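Local coordinates for T9SS C-terminal target domain-containing protein (Bacteroides cellulosilyticus, PDB 5JVK) that probably hydrolyses O-glycosidic bonds of carbohydrates, as a family 39 glycoside hydrolase built on an eight-stranded parallel beta/alpha barrel, at residues A[184-187]-A[192-195]; A[222-227]-A[231-236]; A[202-207]-A[216-221]. All coordinates share one frame; numbering follows the deposited sequence.

Interaction 1: A[184-187]-A[192-195]; sequences GFPT and TTEE. With SO4 (sulfate ion), chain E.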
loop_
_atom_site.group_PDB
_atom_site.type_symbol
_atom_site.label_atom_id
_atom_site.label_comp_id
_atom_site.label_asym_id
_atom_site.label_seq_id
_atom_site.Cartn_x
_atom_site.Cartn_y
_atom_site.Cartn_z
ATOM N N GLY A 184 -22.486 -27.591 -2.999
ATOM C CA GLY A 184 -22.670 -26.258 -2.423
ATOM C C GLY A 184 -22.689 -25.065 -3.368
ATOM O O GLY A 184 -23.040 -23.961 -2.946
ATOM N N PHE A 185 -22.322 -25.276 -4.636
ATOM C CA PHE A 185 -22.106 -24.183 -5.597
ATOM C C PHE A 185 -22.818 -24.444 -6.937
ATOM O O PHE A 185 -22.161 -24.577 -7.977
ATOM C CB PHE A 185 -20.593 -23.983 -5.796
ATOM C CG PHE A 185 -19.814 -24.008 -4.512
ATOM C CD1 PHE A 185 -19.742 -22.881 -3.704
ATOM C CD2 PHE A 185 -19.190 -25.175 -4.084
ATOM C CE1 PHE A 185 -19.042 -22.904 -2.507
ATOM C CE2 PHE A 185 -18.488 -25.205 -2.889
ATOM C CZ PHE A 185 -18.416 -24.070 -2.099
ATOM N N PRO A 186 -24.167 -24.511 -6.920
ATOM C CA PRO A 186 -24.930 -24.817 -8.142
ATOM C C PRO A 186 -24.928 -23.712 -9.208
ATOM O O PRO A 186 -24.676 -24.003 -10.380
ATOM C CB PRO A 186 -26.357 -25.061 -7.621
ATOM C CG PRO A 186 -26.428 -24.355 -6.315
ATOM C CD PRO A 186 -25.045 -24.408 -5.737
ATOM N N THR A 187 -25.206 -22.473 -8.800
ATOM C CA THR A 187 -25.354 -21.341 -9.729
ATOM C C THR A 187 -24.043 -20.581 -9.977
ATOM O O THR A 187 -23.754 -20.216 -11.115
ATOM C CB THR A 187 -26.423 -20.339 -9.231
ATOM O OG1 THR A 187 -26.207 -20.044 -7.846
ATOM C CG2 THR A 187 -27.822 -20.911 -9.402
ATOM N N THR A 192 -24.184 -20.896 -1.944
ATOM C CA THR A 192 -25.612 -20.546 -1.928
ATOM C C THR A 192 -26.533 -21.594 -1.269
ATOM O O THR A 192 -27.734 -21.346 -1.144
ATOM C CB THR A 192 -26.126 -20.240 -3.354
ATOM O OG1 THR A 192 -25.820 -21.332 -4.229
ATOM C CG2 THR A 192 -25.488 -18.965 -3.890
ATOM N N THR A 193 -25.993 -22.745 -0.847
ATOM C CA THR A 193 -26.786 -23.755 -0.122
ATOM C C THR A 193 -26.678 -23.542 1.384
ATOM O O THR A 193 -25.690 -22.985 1.867
ATOM C CB THR A 193 -26.355 -25.206 -0.451
ATOM O OG1 THR A 193 -25.103 -25.513 0.176
ATOM C CG2 THR A 193 -26.245 -25.421 -1.958
ATOM N N GLU A 194 -27.689 -24.003 2.118
ATOM C CA GLU A 194 -27.697 -23.922 3.586
ATOM C C GLU A 194 -26.501 -24.665 4.194
ATOM O O GLU A 194 -25.920 -24.199 5.173
ATOM C CB GLU A 194 -29.008 -24.482 4.159
ATOM C CG GLU A 194 -29.277 -24.099 5.614
ATOM C CD GLU A 194 -30.333 -24.968 6.284
ATOM O OE1 GLU A 194 -31.236 -25.481 5.588
ATOM O OE2 GLU A 194 -30.259 -25.135 7.520
ATOM N N GLU A 195 -26.143 -25.805 3.601
ATOM C CA GLU A 195 -24.999 -26.606 4.051
ATOM C C GLU A 195 -23.670 -25.878 3.835
ATOM O O GLU A 195 -22.838 -25.824 4.744
ATOM C CB GLU A 195 -24.962 -27.959 3.322
ATOM C CG GLU A 195 -24.048 -28.998 3.973
ATOM C CD GLU A 195 -23.567 -30.087 3.021
ATOM O OE1 GLU A 195 -24.063 -30.185 1.877
ATOM O OE2 GLU A 195 -22.677 -30.863 3.427
HETATM S S SO4 E . -30.527 -25.619 0.239
HETATM O O1 SO4 E . -30.948 -24.289 0.735
HETATM O O2 SO4 E . -31.702 -26.518 0.199
HETATM O O3 SO4 E . -29.963 -25.487 -1.123
HETATM O O4 SO4 E . -29.500 -26.193 1.140
HETATM O O HOH W 1 -23.935 -21.227 -6.083
#
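T193 points its side chain at G184, while T192 lies beside the ring of P186. The proline ring and the T192 side chain run opposite ways as they pass, with P186 CD 3.5 Å from T192 OG1. T192 OG1 stands between its own backbone N and carbonyl carbon (chi1 54°), which brings it alongside the proline ring and close to a water that it meets at 2.6 Å. The same water lies 3.1 Å from T187 OG1, so the two hydroxyls, 3.9 Å apart, are bridged through solvent. The backbones are tied only lightly: T192 N gives a weak hydrogen bond to G184 O at 3.4 Å. T193 comes down on G184 with both branches, its OG1 3.6 Å from G184 CA and its CG2 3.7 Å from G184 O. T193 occupies the N-cap position; its OG1 is hydrogen-bonded to the hydroxyl of S196, which also bonds G184 O. With an alanine here, S196 would probably lose one of these two partners, and the contact of CG2 and OG1 with G184 would go. E194 N, at the helix start, donates to O4 of a sulfate at 3.0 Å, an ion probably taken from the crystallisation liquor. The contact thus folds the loop after strand 168-174 onto the start of helix 194-211, at the surface, where T192 CG2 also touches D232 of helix 229-247.

Interaction 2: A[222-227]-A[231-236]; sequences NEPNYA and KDYLPL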
loop_
_atom_site.group_PDB
_atom_site.type_symbol
_atom_site.label_atom_id
_atom_site.label_comp_id
_atom_site.label_asym_id
_atom_site.label_seq_id
_atom_site.Cartn_x
_atom_site.Cartn_y
_atom_site.Cartn_z
ATOM N N ASN A 222 -12.956 -12.259 -1.701
ATOM C CA ASN A 222 -12.294 -11.257 -2.533
ATOM C C ASN A 222 -13.056 -11.060 -3.844
ATOM O O ASN A 222 -13.132 -11.974 -4.667
ATOM C CB ASN A 222 -10.857 -11.674 -2.840
ATOM C CG ASN A 222 -10.119 -10.634 -3.660
ATOM O OD1 ASN A 222 -9.754 -9.577 -3.154
ATOM N ND2 ASN A 222 -9.915 -10.923 -4.934
ATOM N N GLU A 223 -13.608 -9.861 -4.022
ATOM C CA GLU A 223 -14.328 -9.464 -5.237
ATOM C C GLU A 223 -15.415 -10.451 -5.705
ATOM O O GLU A 223 -15.337 -10.983 -6.818
ATOM C CB GLU A 223 -13.327 -9.180 -6.365
ATOM C CG GLU A 223 -12.315 -8.099 -6.018
ATOM C CD GLU A 223 -11.506 -7.629 -7.211
ATOM O OE1 GLU A 223 -11.410 -8.366 -8.217
ATOM O OE2 GLU A 223 -10.954 -6.510 -7.134
ATOM N N PRO A 224 -16.434 -10.697 -4.856
ATOM C CA PRO A 224 -17.582 -11.509 -5.254
ATOM C C PRO A 224 -18.565 -10.718 -6.130
ATOM O O PRO A 224 -19.684 -10.412 -5.704
ATOM C CB PRO A 224 -18.203 -11.900 -3.907
ATOM C CG PRO A 224 -17.894 -10.739 -3.033
ATOM C CD PRO A 224 -16.496 -10.353 -3.424
ATOM N N ASN A 225 -18.141 -10.405 -7.354
ATOM C CA ASN A 225 -18.959 -9.652 -8.311
ATOM C C ASN A 225 -20.068 -10.546 -8.872
ATOM O O ASN A 225 -21.204 -10.109 -9.062
ATOM C CB ASN A 225 -18.084 -9.112 -9.445
ATOM C CG ASN A 225 -17.104 -8.052 -8.971
ATOM O OD1 ASN A 225 -15.891 -8.255 -8.993
ATOM N ND2 ASN A 225 -17.629 -6.913 -8.549
ATOM N N TYR A 226 -19.699 -11.792 -9.160
ATOM C CA TYR A 226 -20.648 -12.887 -9.445
ATOM C C TYR A 226 -21.798 -13.055 -8.428
ATOM O O TYR A 226 -22.898 -13.452 -8.815
ATOM C CB TYR A 226 -19.906 -14.231 -9.633
ATOM C CG TYR A 226 -18.703 -14.453 -8.725
ATOM C CD1 TYR A 226 -18.866 -14.831 -7.394
ATOM C CD2 TYR A 226 -17.398 -14.287 -9.207
ATOM C CE1 TYR A 226 -17.768 -15.031 -6.566
ATOM C CE2 TYR A 226 -16.296 -14.481 -8.386
ATOM C CZ TYR A 226 -16.486 -14.853 -7.068
ATOM O OH TYR A 226 -15.400 -15.051 -6.250
ATOM N N ALA A 227 -21.543 -12.766 -7.148
ATOM C CA ALA A 227 -22.563 -12.867 -6.092
ATOM C C ALA A 227 -23.342 -11.561 -5.916
ATOM O O ALA A 227 -22.745 -10.502 -5.715
ATOM C CB ALA A 227 -21.915 -13.263 -4.775
ATOM N N LYS A 231 -29.350 -11.122 -2.599
ATOM C CA LYS A 231 -29.835 -12.494 -2.824
ATOM C C LYS A 231 -28.807 -13.593 -2.549
ATOM O O LYS A 231 -29.192 -14.690 -2.151
ATOM C CB LYS A 231 -30.374 -12.649 -4.251
ATOM C CG LYS A 231 -31.619 -11.822 -4.531
ATOM C CD LYS A 231 -32.078 -11.970 -5.972
ATOM C CE LYS A 231 -33.229 -11.025 -6.279
ATOM N NZ LYS A 231 -33.669 -11.122 -7.697
ATOM N N ASP A 232 -27.522 -13.313 -2.782
ATOM C CA ASP A 232 -26.450 -14.309 -2.602
ATOM C C ASP A 232 -25.556 -14.027 -1.396
ATOM O O ASP A 232 -25.365 -14.905 -0.548
ATOM C CB ASP A 232 -25.587 -14.409 -3.868
ATOM C CG ASP A 232 -26.371 -14.878 -5.088
ATOM O OD1 ASP A 232 -27.361 -15.627 -4.935
ATOM O OD2 ASP A 232 -25.985 -14.499 -6.213
ATOM N N TYR A 233 -25.013 -12.813 -1.318
ATOM C CA TYR A 233 -24.020 -12.473 -0.292
ATOM C C TYR A 233 -24.612 -12.354 1.118
ATOM O O TYR A 233 -24.065 -12.921 2.062
ATOM C CB TYR A 233 -23.272 -11.184 -0.656
ATOM C CG TYR A 233 -22.001 -10.983 0.143
ATOM C CD1 TYR A 233 -20.758 -11.354 -0.377
ATOM C CD2 TYR A 233 -22.040 -10.431 1.425
ATOM C CE1 TYR A 233 -19.594 -11.175 0.357
ATOM C CE2 TYR A 233 -20.884 -10.255 2.165
ATOM C CZ TYR A 233 -19.666 -10.630 1.628
ATOM O OH TYR A 233 -18.522 -10.440 2.361
ATOM N N LEU A 234 -25.710 -11.616 1.260
ATOM C CA LEU A 234 -26.302 -11.363 2.583
ATOM C C LEU A 234 -26.753 -12.639 3.328
ATOM O O LEU A 234 -26.568 -12.723 4.543
ATOM C CB LEU A 234 -27.440 -10.329 2.490
ATOM C CG LEU A 234 -28.138 -9.875 3.780
ATOM C CD1 LEU A 234 -27.147 -9.423 4.846
ATOM C CD2 LEU A 234 -29.118 -8.755 3.469
ATOM N N PRO A 235 -27.340 -13.627 2.616
ATOM C CA PRO A 235 -27.595 -14.928 3.247
ATOM C C PRO A 235 -26.357 -15.600 3.841
ATOM O O PRO A 235 -26.411 -16.071 4.977
ATOM C CB PRO A 235 -28.154 -15.764 2.095
ATOM C CG PRO A 235 -28.895 -14.773 1.274
ATOM C CD PRO A 235 -28.131 -13.480 1.378
ATOM N N LEU A 236 -25.266 -15.641 3.079
ATOM C CA LEU A 236 -23.993 -16.181 3.567
ATOM C C LEU A 236 -23.503 -15.385 4.778
ATOM O O LEU A 236 -23.077 -15.963 5.776
ATOM C CB LEU A 236 -22.942 -16.175 2.445
ATOM C CG LEU A 236 -21.515 -16.710 2.676
ATOM C CD1 LEU A 236 -20.641 -15.727 3.433
ATOM C CD2 LEU A 236 -21.501 -18.053 3.388
#
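The Y233 ring meets P224 obliquely, its CE1 3.8 Å from P224 CG, while F269 packs against the same tyrosine edge-to-face. The second flat group, the Y226 ring, has P224 CA on one face, 3.7 Å above the ring and nearer its edge than its centre, so P224 touches both tyrosines. This loop follows the fourth strand of the barrel and carries the sequence Asn-Glu-Pro, a hallmark of the clan of barrel glycosidases that includes family 39; in its relatives the glutamate is the general acid/base, and E223 probably corresponds to it. Its carboxylate is hydrogen-bonded to H288 and its side chain touches E340 on strand 335-341.

P224 is the centre of an inverse gamma turn, closed by a weak hydrogen bond of 2.9 Å from N225 N to E223 O. On the helix, CG of Y233 lies anti to the backbone N (chi1 -164°), which carries the ring across to the proline. Both rings are also pinned at their hydroxyls, Y233 OH by a hydrogen bond with L220 O at the end of the strand just before the loop, and Y226 OH by one with W221 NE1. Further along, A227 packs on D232, whose OD2 accepts from D228 N in the short link between the segments; the two beta carbons, A227 CB and D232 CB, lie 4.0 Å apart, and D232 OD2 comes to 3.8 Å from A227 CA.

Interaction 3: A[202-207]-A[216-221]; sequences NALAYA and TEWELW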
loop_
_atom_site.group_PDB
_atom_site.type_symbol
_atom_site.label_atom_id
_atom_site.label_comp_id
_atom_site.label_asym_id
_atom_site.label_seq_id
_atom_site.Cartn_x
_atom_site.Cartn_y
_atom_site.Cartn_z
ATOM N N ASN A 202 -18.272 -22.017 9.660
ATOM C CA ASN A 202 -17.495 -22.806 10.621
ATOM C C ASN A 202 -16.016 -22.926 10.236
ATOM O O ASN A 202 -15.167 -23.085 11.115
ATOM C CB ASN A 202 -18.106 -24.201 10.807
ATOM C CG ASN A 202 -19.486 -24.159 11.448
ATOM O OD1 ASN A 202 -19.747 -23.351 12.342
ATOM N ND2 ASN A 202 -20.373 -25.044 11.008
ATOM N N ALA A 203 -15.714 -22.854 8.938
ATOM C CA ALA A 203 -14.323 -22.866 8.458
ATOM C C ALA A 203 -13.577 -21.587 8.835
ATOM O O ALA A 203 -12.432 -21.644 9.289
ATOM C CB ALA A 203 -14.278 -23.071 6.952
ATOM N N LEU A 204 -14.227 -20.440 8.634
ATOM C CA LEU A 204 -13.668 -19.146 9.040
ATOM C C LEU A 204 -13.593 -19.035 10.561
ATOM O O LEU A 204 -12.593 -18.554 11.097
ATOM C CB LEU A 204 -14.495 -17.983 8.470
ATOM C CG LEU A 204 -14.085 -16.551 8.849
ATOM C CD1 LEU A 204 -12.626 -16.282 8.509
ATOM C CD2 LEU A 204 -14.988 -15.542 8.160
ATOM N N ALA A 205 -14.654 -19.472 11.241
ATOM C CA ALA A 205 -14.708 -19.470 12.708
ATOM C C ALA A 205 -13.566 -20.268 13.339
ATOM O O ALA A 205 -13.045 -19.876 14.383
ATOM C CB ALA A 205 -16.049 -19.995 13.191
ATOM N N TYR A 206 -13.185 -21.379 12.703
ATOM C CA TYR A 206 -11.995 -22.142 13.102
ATOM C C TYR A 206 -10.726 -21.301 12.983
ATOM O O TYR A 206 -9.912 -21.265 13.912
ATOM C CB TYR A 206 -11.839 -23.424 12.267
ATOM C CG TYR A 206 -10.449 -24.022 12.340
ATOM C CD1 TYR A 206 -9.530 -23.833 11.306
ATOM C CD2 TYR A 206 -10.040 -24.745 13.461
ATOM C CE1 TYR A 206 -8.250 -24.367 11.376
ATOM C CE2 TYR A 206 -8.763 -25.282 13.541
ATOM C CZ TYR A 206 -7.873 -25.093 12.497
ATOM O OH TYR A 206 -6.606 -25.624 12.571
ATOM N N ALA A 207 -10.563 -20.650 11.831
ATOM C CA ALA A 207 -9.396 -19.802 11.562
ATOM C C ALA A 207 -9.282 -18.626 12.534
ATOM O O ALA A 207 -8.182 -18.285 12.972
ATOM C CB ALA A 207 -9.423 -19.296 10.126
ATOM N N THR A 216 -7.061 -9.359 13.859
ATOM C CA THR A 216 -8.303 -8.674 14.252
ATOM C C THR A 216 -9.160 -8.180 13.073
ATOM O O THR A 216 -10.254 -7.655 13.294
ATOM C CB THR A 216 -8.000 -7.480 15.185
ATOM O OG1 THR A 216 -6.971 -6.667 14.610
ATOM C CG2 THR A 216 -7.540 -7.970 16.546
ATOM N N GLU A 217 -8.672 -8.347 11.841
ATOM C CA GLU A 217 -9.397 -7.923 10.636
ATOM C C GLU A 217 -9.548 -9.094 9.666
ATOM O O GLU A 217 -8.550 -9.608 9.150
ATOM C CB GLU A 217 -8.669 -6.769 9.935
ATOM C CG GLU A 217 -8.711 -5.439 10.677
ATOM C CD GLU A 217 -7.694 -5.341 11.802
ATOM O OE1 GLU A 217 -6.499 -5.610 11.560
ATOM O OE2 GLU A 217 -8.089 -4.991 12.933
ATOM N N TRP A 218 -10.796 -9.500 9.426
ATOM C CA TRP A 218 -11.123 -10.614 8.537
ATOM C C TRP A 218 -12.094 -10.143 7.464
ATOM O O TRP A 218 -13.155 -9.601 7.782
ATOM C CB TRP A 218 -11.748 -11.759 9.332
ATOM C CG TRP A 218 -10.803 -12.422 10.290
ATOM C CD1 TRP A 218 -10.601 -12.096 11.600
ATOM C CD2 TRP A 218 -9.938 -13.531 10.013
ATOM N NE1 TRP A 218 -9.662 -12.932 12.157
ATOM C CE2 TRP A 218 -9.239 -13.824 11.207
ATOM C CE3 TRP A 218 -9.686 -14.309 8.873
ATOM C CZ2 TRP A 218 -8.298 -14.863 11.294
ATOM C CZ3 TRP A 218 -8.749 -15.345 8.960
ATOM C CH2 TRP A 218 -8.068 -15.610 10.164
ATOM N N GLU A 219 -11.726 -10.360 6.200
ATOM C CA GLU A 219 -12.503 -9.901 5.049
ATOM C C GLU A 219 -13.147 -11.104 4.374
ATOM O O GLU A 219 -12.452 -12.028 3.962
ATOM C CB GLU A 219 -11.594 -9.152 4.069
ATOM C CG GLU A 219 -12.310 -8.449 2.921
ATOM C CD GLU A 219 -11.360 -7.704 1.993
ATOM O OE1 GLU A 219 -10.144 -7.998 1.999
ATOM O OE2 GLU A 219 -11.827 -6.820 1.245
ATOM N N LEU A 220 -14.473 -11.094 4.266
ATOM C CA LEU A 220 -15.210 -12.225 3.703
ATOM C C LEU A 220 -15.261 -12.115 2.176
ATOM O O LEU A 220 -16.017 -11.315 1.624
ATOM C CB LEU A 220 -16.613 -12.313 4.329
ATOM C CG LEU A 220 -17.485 -13.563 4.106
ATOM C CD1 LEU A 220 -17.938 -13.707 2.657
ATOM C CD2 LEU A 220 -16.774 -14.832 4.566
ATOM N N TRP A 221 -14.429 -12.920 1.517
ATOM C CA TRP A 221 -14.409 -13.108 0.057
ATOM C C TRP A 221 -13.746 -11.938 -0.676
ATOM O O TRP A 221 -13.941 -10.781 -0.317
ATOM C CB TRP A 221 -15.820 -13.378 -0.507
ATOM C CG TRP A 221 -15.854 -14.482 -1.516
ATOM C CD1 TRP A 221 -15.669 -14.372 -2.861
ATOM C CD2 TRP A 221 -16.070 -15.872 -1.251
ATOM N NE1 TRP A 221 -15.764 -15.608 -3.457
ATOM C CE2 TRP A 221 -16.013 -16.547 -2.491
ATOM C CE3 TRP A 221 -16.312 -16.613 -0.086
ATOM C CZ2 TRP A 221 -16.183 -17.932 -2.602
ATOM C CZ3 TRP A 221 -16.484 -17.992 -0.194
ATOM C CH2 TRP A 221 -16.416 -18.636 -1.447
#
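This is an apolar helix-on-strand contact of the beta/alpha barrel, in which L204 and A207 of helix 194-211 lie against W218 and L220 on the outer side of strand 217-220. The helix precedes the strand in the chain and runs nearly antiparallel to it, at 163° with the segment axes 11.2 Å apart, as expected for the returning half of a beta-alpha-beta crossover.

L204 does most of the work on the helix side. Its CG is anti to the backbone N (chi1 177°), and the isobutyl group reaches down to the strand, where its two methyls part company. CD1 goes to the six-membered ring of the W218 indole, 3.6 Å from CE3, approaching at a slant. CD2 turns to L220 instead, lying 4.1 Å from L220 CD2. One helical turn on, A207 meets the far end of the same indole: its CB is 3.9 Å from W218 CH2, and its carbonyl oxygen, A207 O, is 3.8 Å from W218 CZ2. The benzo ring is thus touched at neighbouring points by a leucine methyl and by the alanine and its carbonyl, while the indole N-H end makes a weak hydrogen bond to V215 O.

E219, between the two outward residues, points away from the helix, and its carboxylate is gripped by R134 as a salt bridge and by S286 and T339 through hydrogen bonds. L204 also touches V240 and V244, and L220 touches L236, so helix 229-247 packs against the same side chains; on the neighbouring strand 168-174, F173 meets L204 and I171 meets W218.

In the fold
Interactions 1 and 3 both use helix 194-211: the first settles the loop before it at the surface, through threonine side chains, a bridging water and one weak backbone bond, while the second sets its middle turns on strand 217-220 through mainly apolar side chains. Interaction 2 is also buried but mixed, with proline and alanine set against an aromatic ring and a carboxylate. It follows interaction 3 in the chain and is joined to it directly: the hydroxyls of its two tyrosines tie it to the end of the strand of interaction 3, and L236 packs on L220. Interaction 1 touches interaction 2 by simple packing and stays about 5 Å from interaction 3 at the nearest atoms.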